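Local coordinates for protein putative methylase (Clostridium difficile, PDB 3LDU) that probably methylates guanine bases of ribosomal RNA and binds GTP in its methyltransferase domain, at residues Y7-L21 against S52-K65. Residues are numbered along the deposited sequence; the frame is centred on the assembly and turned at random. Where two conformers were deposited one is given.
Sequences YTLISPCFFGMEKML and SNMWLRCAERVHLK
In the ferredoxin-like domain, strand 7-12 pairs antiparallel with the start of strand 63-70, while its other edge bonds to strand 39-44. Ile-10 and His-63 form a hydrogen-bonded pair through N and O in both directions, and Lys-65 N reaches Thr-8 O at 2.9 Å; a water continues the pairing between Thr-8 N and Lys-65 O. Past the Ile-10/His-63 pair, Ser-11 bonds by its side chain: with OG beside its own backbone N (chi1 -74°), the small hydroxyl gives its hydrogen to Arg-61 O at 3.0 Å and is satisfied within a buried contact. Pro-12 has no N-H to give and takes part through its O, which accepts an almost straight bond from Glu-60 N (179° at the hydrogen). Its CD lies 3.6 Å from CD2 at the edge of the His-63 imidazole.

On the face carrying Leu-9 and Leu-64, the methyls of Leu-9 divide the work: CD1 on Val-62 CG1 (3.9 Å), CD2 on Leu-64 CD1. From helix 18-27, Leu-21 sets CD1 3.9 Å from the compact Ala-59 CB. Glu-60 directs OE2 in plane at the Phe-14 ring edge, 3.3 Å from CD1, with carboxylate and ring 79° apart. A water accepts from Phe-14 N and donates to Cys-58 O and Glu-60 OE2. Glu-60 OE1 salt-bridges Arg-180 NE, which probably stabilises its negative charge, and OE2 bonds Thr-182 OG1, linking this domain to the methyltransferase domain.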
ATOM      1  N   TYR A   7     -18.701  10.746   0.879  1.00 31.78           N
ATOM      2  CA  TYR A   7     -18.449   9.415   1.396  1.00 27.97           C
ATOM      3  C   TYR A   7     -17.557   9.510   2.616  1.00 27.10           C
ATOM      4  O   TYR A   7     -16.763  10.443   2.747  1.00 30.54           O
ATOM      5  CB  TYR A   7     -17.700   8.564   0.372  1.00 26.69           C
ATOM      6  CG  TYR A   7     -18.432   8.317  -0.917  1.00 25.68           C
ATOM      7  CD1 TYR A   7     -19.683   7.723  -0.920  1.00 31.87           C
ATOM      8  CD2 TYR A   7     -17.854   8.643  -2.133  1.00 22.53           C
ATOM      9  CE1 TYR A   7     -20.350   7.481  -2.094  1.00 28.97           C
ATOM     10  CE2 TYR A   7     -18.511   8.400  -3.321  1.00 31.44           C
ATOM     11  CZ  TYR A   7     -19.764   7.822  -3.288  1.00 32.42           C
ATOM     12  OH  TYR A   7     -20.430   7.572  -4.454  1.00 31.75           O
ATOM     13  N   THR A   8     -17.683   8.528   3.499  1.00 25.06           N
ATOM     14  CA  THR A   8     -16.642   8.257   4.474  1.00 20.13           C
ATOM     15  C   THR A   8     -15.948   6.978   4.034  1.00 24.00           C
ATOM     16  O   THR A   8     -16.594   5.937   3.911  1.00 20.85           O
ATOM     17  CB  THR A   8     -17.220   8.075   5.878  1.00 28.43           C
ATOM     18  OG1 THR A   8     -17.859   9.293   6.271  1.00 32.55           O
ATOM     19  CG2 THR A   8     -16.116   7.756   6.884  1.00 23.98           C
ATOM     20  N   LEU A   9     -14.635   7.072   3.788  1.00 19.88           N
ATOM     21  CA  LEU A   9     -13.849   5.934   3.338  1.00 19.67           C
ATOM     22  C   LEU A   9     -12.841   5.564   4.406  1.00 23.02           C
ATOM     23  O   LEU A   9     -12.459   6.399   5.243  1.00 21.98           O
ATOM     24  CB  LEU A   9     -13.110   6.269   2.035  1.00 18.49           C
ATOM     25  CG  LEU A   9     -13.941   6.830   0.879  1.00 17.93           C
ATOM     26  CD1 LEU A   9     -13.083   7.087  -0.352  1.00 20.04           C
ATOM     27  CD2 LEU A   9     -15.102   5.881   0.535  1.00 22.58           C
ATOM     28  N   ILE A  10     -12.423   4.305   4.375  1.00 19.90           N
ATOM     29  CA  ILE A  10     -11.380   3.817   5.247  1.00 19.59           C
ATOM     30  C   ILE A  10     -10.306   3.114   4.426  1.00 20.20           C
ATOM     31  O   ILE A  10     -10.605   2.216   3.621  1.00 19.03           O
ATOM     32  CB  ILE A  10     -11.949   2.815   6.246  1.00 19.50           C
ATOM     33  CG1 ILE A  10     -13.116   3.439   7.014  1.00 23.32           C
ATOM     34  CG2 ILE A  10     -10.841   2.330   7.218  1.00 20.20           C
ATOM     35  CD1 ILE A  10     -13.863   2.431   7.832  1.00 22.36           C
ATOM     36  N   SER A  11      -9.054   3.510   4.632  1.00 19.29           N
ATOM     37  CA  SER A  11      -7.948   2.806   3.997  1.00 22.61           C
ATOM     38  C   SER A  11      -7.007   2.209   5.019  1.00 23.38           C
ATOM     39  O   SER A  11      -6.368   2.927   5.782  1.00 22.57           O
ATOM     40  CB  SER A  11      -7.185   3.724   3.051  1.00 23.80           C
ATOM     41  OG  SER A  11      -7.945   3.933   1.875  1.00 30.97           O
ATOM     42  N   PRO A  12      -6.941   0.877   5.049  1.00 21.71           N
ATOM     43  CA  PRO A  12      -6.000   0.183   5.916  1.00 20.84           C
ATOM     44  C   PRO A  12      -4.593   0.364   5.353  1.00 21.99           C
ATOM     45  O   PRO A  12      -4.413   0.611   4.155  1.00 22.29           O
ATOM     46  CB  PRO A  12      -6.424  -1.290   5.787  1.00 25.17           C
ATOM     47  CG  PRO A  12      -7.772  -1.271   5.129  1.00 34.36           C
ATOM     48  CD  PRO A  12      -7.800  -0.048   4.289  1.00 20.92           C
ATOM     49  N   CYS A  13      -3.599   0.266   6.218  1.00 27.73           N
ATOM     50  CA  CYS A  13      -2.212   0.313   5.781  1.00 24.60           C
ATOM     51  C   CYS A  13      -1.393  -0.434   6.798  1.00 25.78           C
ATOM     52  O   CYS A  13      -1.857  -0.691   7.904  1.00 27.98           O
ATOM     53  CB  CYS A  13      -1.718   1.757   5.712  1.00 17.46           C
ATOM     54  SG  CYS A  13      -1.800   2.656   7.312  1.00 26.75           S
ATOM     55  N   PHE A  14      -0.169  -0.786   6.437  1.00 27.32           N
ATOM     56  CA  PHE A  14       0.686  -1.437   7.418  1.00 33.63           C
ATOM     57  C   PHE A  14       1.065  -0.466   8.529  1.00 29.78           C
ATOM     58  O   PHE A  14       1.101   0.746   8.319  1.00 30.11           O
ATOM     59  CB  PHE A  14       1.883  -2.107   6.746  1.00 35.32           C
ATOM     60  CG  PHE A  14       1.554  -3.463   6.187  1.00 45.75           C
ATOM     61  CD1 PHE A  14       1.125  -3.608   4.882  1.00 49.23           C
ATOM     62  CD2 PHE A  14       1.628  -4.591   6.989  1.00 53.40           C
ATOM     63  CE1 PHE A  14       0.803  -4.856   4.378  1.00 51.55           C
ATOM     64  CE2 PHE A  14       1.310  -5.839   6.490  1.00 54.87           C
ATOM     65  CZ  PHE A  14       0.898  -5.972   5.182  1.00 52.98           C
ATOM     66  N   PHE A  15       1.279  -0.992   9.731  1.00 24.64           N
ATOM     67  CA  PHE A  15       1.672  -0.156  10.858  1.00 30.11           C
ATOM     68  C   PHE A  15       2.962   0.573  10.516  1.00 26.71           C
ATOM     69  O   PHE A  15       3.893  -0.035  10.008  1.00 34.74           O
ATOM     70  CB  PHE A  15       1.842  -0.993  12.121  1.00 37.73           C
ATOM     71  CG  PHE A  15       0.596  -1.730  12.525  1.00 46.46           C
ATOM     72  CD1 PHE A  15      -0.612  -1.063  12.625  1.00 43.92           C
ATOM     73  CD2 PHE A  15       0.632  -3.088  12.802  1.00 57.78           C
ATOM     74  CE1 PHE A  15      -1.766  -1.735  12.994  1.00 51.93           C
ATOM     75  CE2 PHE A  15      -0.516  -3.765  13.174  1.00 61.78           C
ATOM     76  CZ  PHE A  15      -1.718  -3.087  13.269  1.00 57.83           C
ATOM     77  N   GLY A  16       2.995   1.876  10.773  1.00 27.13           N
ATOM     78  CA  GLY A  16       4.151   2.699  10.451  1.00 30.11           C
ATOM     79  C   GLY A  16       3.966   3.455   9.141  1.00 26.45           C
ATOM     80  O   GLY A  16       4.743   4.346   8.810  1.00 28.87           O
HETATM   81  N   MSE A  17       2.916   3.103   8.409  1.00 23.85           N
HETATM   82  CA  MSE A  17       2.589   3.745   7.132  1.00 23.71           C
HETATM   83  C   MSE A  17       1.522   4.845   7.234  1.00 23.54           C
HETATM   84  O   MSE A  17       1.237   5.524   6.238  1.00 21.96           O
HETATM   85  CB  MSE A  17       2.121   2.697   6.125  1.00 31.02           C
HETATM   86  CG  MSE A  17       3.146   1.644   5.841  1.00 42.91           C
HETATM   87 SE   MSE A  17       4.410   2.319   4.532  0.80 43.33          SE
HETATM   88  CE  MSE A  17       5.534   3.546   5.603  1.00 26.24           C
ATOM     89  N   GLU A  18       0.953   5.021   8.428  1.00 21.59           N
ATOM     90  CA  GLU A  18      -0.176   5.942   8.629  1.00 24.07           C
ATOM     91  C   GLU A  18       0.131   7.391   8.256  1.00 22.66           C
ATOM     92  O   GLU A  18      -0.706   8.071   7.662  1.00 23.81           O
ATOM     93  CB  GLU A  18      -0.679   5.892  10.077  1.00 27.81           C
ATOM     94  CG  GLU A  18      -1.179   4.532  10.521  1.00 29.27           C
ATOM     95  CD  GLU A  18      -0.090   3.654  11.122  1.00 33.66           C
ATOM     96  OE1 GLU A  18       1.115   3.981  10.996  1.00 29.23           O
ATOM     97  OE2 GLU A  18      -0.446   2.622  11.723  1.00 37.76           O
ATOM     98  N   LYS A  19       1.325   7.868   8.607  1.00 21.99           N
ATOM     99  CA  LYS A  19       1.704   9.244   8.295  1.00 21.57           C
ATOM    100  C   LYS A  19       1.831   9.483   6.786  1.00 21.92           C
ATOM    101  O   LYS A  19       1.395  10.515   6.279  1.00 23.03           O
ATOM    102  CB  LYS A  19       3.029   9.603   8.981  1.00 26.70           C
ATOM    103  CG  LYS A  19       2.938  10.766   9.940  1.00 52.70           C
ATOM    104  CD  LYS A  19       2.078  10.425  11.140  1.00 59.61           C
ATOM    105  CE  LYS A  19       2.641  11.067  12.400  1.00 64.37           C
ATOM    106  NZ  LYS A  19       4.039  10.612  12.657  1.00 66.66           N
HETATM  107  N   MSE A  20       2.442   8.534   6.073  1.00 20.79           N
HETATM  108  CA  MSE A  20       2.589   8.664   4.630  0.50 19.58           C
HETATM  109  C   MSE A  20       1.234   8.600   3.955  1.00 17.38           C
HETATM  110  O   MSE A  20       0.958   9.382   3.056  1.00 21.70           O
HETATM  111  CB  MSE A  20       3.476   7.570   4.046  0.50 16.46           C
HETATM  112  CG  MSE A  20       4.934   7.728   4.392  0.50 18.52           C
HETATM  113 SE   MSE A  20       5.348   7.094   6.167  0.50 30.99          SE
HETATM  114  CE  MSE A  20       3.686   6.631   6.996  0.50 64.62           C
ATOM    115  N   LEU A  21       0.401   7.659   4.384  1.00 19.15           N
ATOM    116  CA  LEU A  21      -0.952   7.526   3.804  1.00 19.70           C
ATOM    117  C   LEU A  21      -1.794   8.776   4.076  1.00 20.83           C
ATOM    118  O   LEU A  21      -2.507   9.265   3.204  1.00 17.65           O
ATOM    119  CB  LEU A  21      -1.659   6.293   4.357  1.00 18.85           C
ATOM    120  CG  LEU A  21      -3.094   6.019   3.862  1.00 23.73           C
ATOM    121  CD1 LEU A  21      -3.204   6.115   2.329  1.00 23.57           C
ATOM    122  CD2 LEU A  21      -3.526   4.657   4.334  1.00 21.19           C
ATOM    123  N   SER A  52      -9.310   7.735  -4.831  1.00 21.07           N
ATOM    124  CA  SER A  52      -8.534   7.041  -3.791  1.00 23.44           C
ATOM    125  C   SER A  52      -7.908   5.757  -4.317  1.00 19.91           C
ATOM    126  O   SER A  52      -6.717   5.508  -4.118  1.00 19.59           O
ATOM    127  CB  SER A  52      -9.412   6.759  -2.571  1.00 23.77           C
ATOM    128  OG  SER A  52      -9.820   7.981  -1.985  1.00 23.40           O
ATOM    129  N   ASN A  53      -8.699   4.945  -5.004  1.00 18.25           N
ATOM    130  CA  ASN A  53      -8.171   3.752  -5.656  1.00 19.82           C
ATOM    131  C   ASN A  53      -7.135   4.091  -6.724  1.00 21.70           C
ATOM    132  O   ASN A  53      -6.132   3.392  -6.876  1.00 21.35           O
ATOM    133  CB  ASN A  53      -9.318   2.947  -6.292  1.00 18.08           C
ATOM    134  CG  ASN A  53     -10.058   2.124  -5.278  1.00 22.73           C
ATOM    135  OD1 ASN A  53      -9.506   1.176  -4.722  1.00 18.41           O
ATOM    136  ND2 ASN A  53     -11.314   2.481  -5.012  1.00 19.76           N
HETATM  137  N   MSE A  54      -7.365   5.181  -7.448  1.00 21.57           N
HETATM  138  CA  MSE A  54      -6.479   5.543  -8.556  1.00 21.87           C
HETATM  139  C   MSE A  54      -5.108   6.002  -8.072  1.00 19.19           C
HETATM  140  O   MSE A  54      -4.073   5.671  -8.678  1.00 23.21           O
HETATM  141  CB  MSE A  54      -7.106   6.660  -9.386  1.00 26.71           C
HETATM  142  CG  MSE A  54      -6.265   7.129 -10.567  1.00 28.48           C
HETATM  143 SE   MSE A  54      -5.891   5.717 -11.878  0.60 33.83          SE
HETATM  144  CE  MSE A  54      -7.565   4.838 -11.904  1.00 23.66           C
ATOM    145  N   TRP A  55      -5.113   6.777  -6.990  1.00 20.93           N
ATOM    146  CA  TRP A  55      -3.951   7.582  -6.624  1.00 21.16           C
ATOM    147  C   TRP A  55      -3.195   7.143  -5.369  1.00 20.15           C
ATOM    148  O   TRP A  55      -2.001   7.423  -5.248  1.00 21.28           O
ATOM    149  CB  TRP A  55      -4.354   9.062  -6.491  1.00 22.53           C
ATOM    150  CG  TRP A  55      -4.522   9.737  -7.827  1.00 21.27           C
ATOM    151  CD1 TRP A  55      -5.703  10.035  -8.466  1.00 22.85           C
ATOM    152  CD2 TRP A  55      -3.473  10.138  -8.706  1.00 23.50           C
ATOM    153  NE1 TRP A  55      -5.436  10.624  -9.683  1.00 24.29           N
ATOM    154  CE2 TRP A  55      -4.077  10.695  -9.856  1.00 21.41           C
ATOM    155  CE3 TRP A  55      -2.073  10.094  -8.638  1.00 23.57           C
ATOM    156  CZ2 TRP A  55      -3.331  11.207 -10.917  1.00 20.63           C
ATOM    157  CZ3 TRP A  55      -1.338  10.592  -9.690  1.00 25.38           C
ATOM    158  CH2 TRP A  55      -1.964  11.142 -10.816  1.00 24.44           C
ATOM    159  N   LEU A  56      -3.863   6.478  -4.429  1.00 18.53           N
ATOM    160  CA  LEU A  56      -3.172   6.152  -3.177  1.00 18.75           C
ATOM    161  C   LEU A  56      -2.147   5.020  -3.355  1.00 19.74           C
ATOM    162  O   LEU A  56      -2.502   3.911  -3.777  1.00 21.05           O
ATOM    163  CB  LEU A  56      -4.197   5.797  -2.085  1.00 15.66           C
ATOM    164  CG  LEU A  56      -5.140   6.935  -1.712  1.00 19.25           C
ATOM    165  CD1 LEU A  56      -6.151   6.432  -0.667  1.00 23.22           C
ATOM    166  CD2 LEU A  56      -4.368   8.145  -1.182  1.00 22.74           C
ATOM    167  N   ARG A  57      -0.882   5.304  -3.024  1.00 18.09           N
ATOM    168  CA  ARG A  57       0.208   4.334  -3.167  1.00 18.19           C
ATOM    169  C   ARG A  57       0.486   3.551  -1.895  1.00 18.85           C
ATOM    170  O   ARG A  57       1.103   2.492  -1.951  1.00 22.53           O
ATOM    171  CB  ARG A  57       1.497   5.039  -3.594  1.00 16.58           C
ATOM    172  CG  ARG A  57       1.328   5.938  -4.795  1.00 19.60           C
ATOM    173  CD  ARG A  57       2.638   6.552  -5.242  1.00 24.09           C
ATOM    174  NE  ARG A  57       2.416   7.642  -6.192  1.00 23.67           N
ATOM    175  CZ  ARG A  57       2.425   7.492  -7.507  1.00 20.87           C
ATOM    176  NH1 ARG A  57       2.645   6.287  -8.043  1.00 23.62           N
ATOM    177  NH2 ARG A  57       2.200   8.538  -8.288  1.00 23.91           N
ATOM    178  N   CYS A  58       0.026   4.064  -0.754  1.00 17.30           N
ATOM    179  CA  CYS A  58       0.310   3.421   0.536  1.00 17.23           C
ATOM    180  C   CYS A  58      -0.896   2.744   1.192  1.00 20.32           C
ATOM    181  O   CYS A  58      -0.788   2.171   2.270  1.00 22.98           O
ATOM    182  CB  CYS A  58       0.943   4.431   1.487  1.00 22.51           C
ATOM    183  SG  CYS A  58       2.576   4.989   0.893  1.00 23.95           S
ATOM    184  N   ALA A  59      -2.050   2.821   0.532  1.00 20.01           N
ATOM    185  CA  ALA A  59      -3.255   2.163   1.025  1.00 22.99           C
ATOM    186  C   ALA A  59      -3.282   0.717   0.567  1.00 18.63           C
ATOM    187  O   ALA A  59      -2.954   0.428  -0.578  1.00 18.51           O
ATOM    188  CB  ALA A  59      -4.503   2.889   0.492  1.00 18.18           C
ATOM    189  N   GLU A  60      -3.704  -0.193   1.438  1.00 16.91           N
ATOM    190  CA  GLU A  60      -3.821  -1.587   1.018  1.00 19.74           C
ATOM    191  C   GLU A  60      -5.149  -1.821   0.311  1.00 23.73           C
ATOM    192  O   GLU A  60      -5.289  -2.777  -0.445  1.00 23.18           O
ATOM    193  CB  GLU A  60      -3.708  -2.542   2.204  1.00 20.80           C
ATOM    194  CG  GLU A  60      -2.385  -2.459   2.931  1.00 23.79           C
ATOM    195  CD  GLU A  60      -1.205  -2.835   2.048  1.00 29.03           C
ATOM    196  OE1 GLU A  60      -1.318  -3.806   1.267  1.00 23.41           O
ATOM    197  OE2 GLU A  60      -0.155  -2.166   2.162  1.00 33.85           O
ATOM    198  N   ARG A  61      -6.115  -0.945   0.584  1.00 21.04           N
ATOM    199  CA  ARG A  61      -7.380  -0.949  -0.136  0.50 23.88           C
ATOM    200  C   ARG A  61      -8.236   0.214   0.322  1.00 19.86           C
ATOM    201  O   ARG A  61      -7.807   1.028   1.141  1.00 21.19           O
ATOM    202  CB  ARG A  61      -8.123  -2.286  -0.019  0.50 26.77           C
ATOM    203  CG  ARG A  61      -8.325  -2.774   1.398  0.50 22.61           C
ATOM    204  CD  ARG A  61      -9.140  -4.058   1.416  0.50 32.22           C
ATOM    205  NE  ARG A  61      -8.453  -5.172   0.761  0.50 32.08           N
ATOM    206  CZ  ARG A  61      -8.701  -5.583  -0.477  0.50 31.62           C
ATOM    207  NH1 ARG A  61      -8.028  -6.611  -0.985  0.50 27.90           N
ATOM    208  NH2 ARG A  61      -9.618  -4.966  -1.208  0.50 20.26           N
ATOM    209  N   VAL A  62      -9.389   0.372  -0.319  1.00 18.89           N
ATOM    210  CA  VAL A  62     -10.245   1.511  -0.041  1.00 18.46           C
ATOM    211  C   VAL A  62     -11.630   0.970   0.279  1.00 20.37           C
ATOM    212  O   VAL A  62     -12.256   0.333  -0.570  1.00 20.21           O
ATOM    213  CB  VAL A  62     -10.330   2.467  -1.243  1.00 17.50           C
ATOM    214  CG1 VAL A  62     -11.350   3.593  -0.960  1.00 24.50           C
ATOM    215  CG2 VAL A  62      -8.947   3.032  -1.571  1.00 20.74           C
ATOM    216  N   HIS A  63     -12.075   1.184   1.514  1.00 19.10           N
ATOM    217  CA  HIS A  63     -13.393   0.724   1.965  1.00 21.79           C
ATOM    218  C   HIS A  63     -14.382   1.871   2.047  1.00 18.86           C
ATOM    219  O   HIS A  63     -14.050   2.972   2.482  1.00 22.16           O
ATOM    220  CB  HIS A  63     -13.289   0.125   3.369  1.00 24.43           C
ATOM    221  CG  HIS A  63     -12.470  -1.128   3.448  1.00 25.51           C
ATOM    222  ND1 HIS A  63     -13.026  -2.380   3.370  1.00 36.20           N
ATOM    223  CD2 HIS A  63     -11.138  -1.311   3.604  1.00 31.11           C
ATOM    224  CE1 HIS A  63     -12.074  -3.295   3.472  1.00 38.70           C
ATOM    225  NE2 HIS A  63     -10.916  -2.665   3.623  1.00 30.59           N
ATOM    226  N   LEU A  64     -15.618   1.599   1.651  1.00 17.89           N
ATOM    227  CA  LEU A  64     -16.708   2.535   1.867  1.00 19.83           C
ATOM    228  C   LEU A  64     -17.357   2.196   3.215  1.00 21.12           C
ATOM    229  O   LEU A  64     -17.892   1.105   3.391  1.00 20.80           O
ATOM    230  CB  LEU A  64     -17.734   2.411   0.737  1.00 20.35           C
ATOM    231  CG  LEU A  64     -19.028   3.213   0.952  1.00 22.14           C
ATOM    232  CD1 LEU A  64     -18.728   4.710   1.021  1.00 22.04           C
ATOM    233  CD2 LEU A  64     -20.018   2.918  -0.157  1.00 26.07           C
ATOM    234  N   LYS A  65     -17.285   3.119   4.172  1.00 17.72           N
ATOM    235  CA  LYS A  65     -17.826   2.861   5.501  1.00 17.59           C
ATOM    236  C   LYS A  65     -19.346   2.959   5.467  1.00 23.35           C
ATOM    237  O   LYS A  65     -19.897   3.944   4.967  1.00 25.29           O
ATOM    238  CB  LYS A  65     -17.291   3.860   6.504  1.00 18.16           C
ATOM    239  CG  LYS A  65     -17.570   3.484   7.946  1.00 22.72           C
ATOM    240  CD  LYS A  65     -16.982   4.522   8.882  1.00 31.73           C
ATOM    241  CE  LYS A  65     -17.300   4.206  10.333  1.00 34.10           C
ATOM    242  NZ  LYS A  65     -16.642   5.175  11.249  1.00 30.40           N
TER
HETATM  243  O   HOH W   1     -19.841   6.580   3.945  1.00 27.37           O
HETATM  244  O   HOH W   2       0.401   0.002   3.722  1.00 26.40           O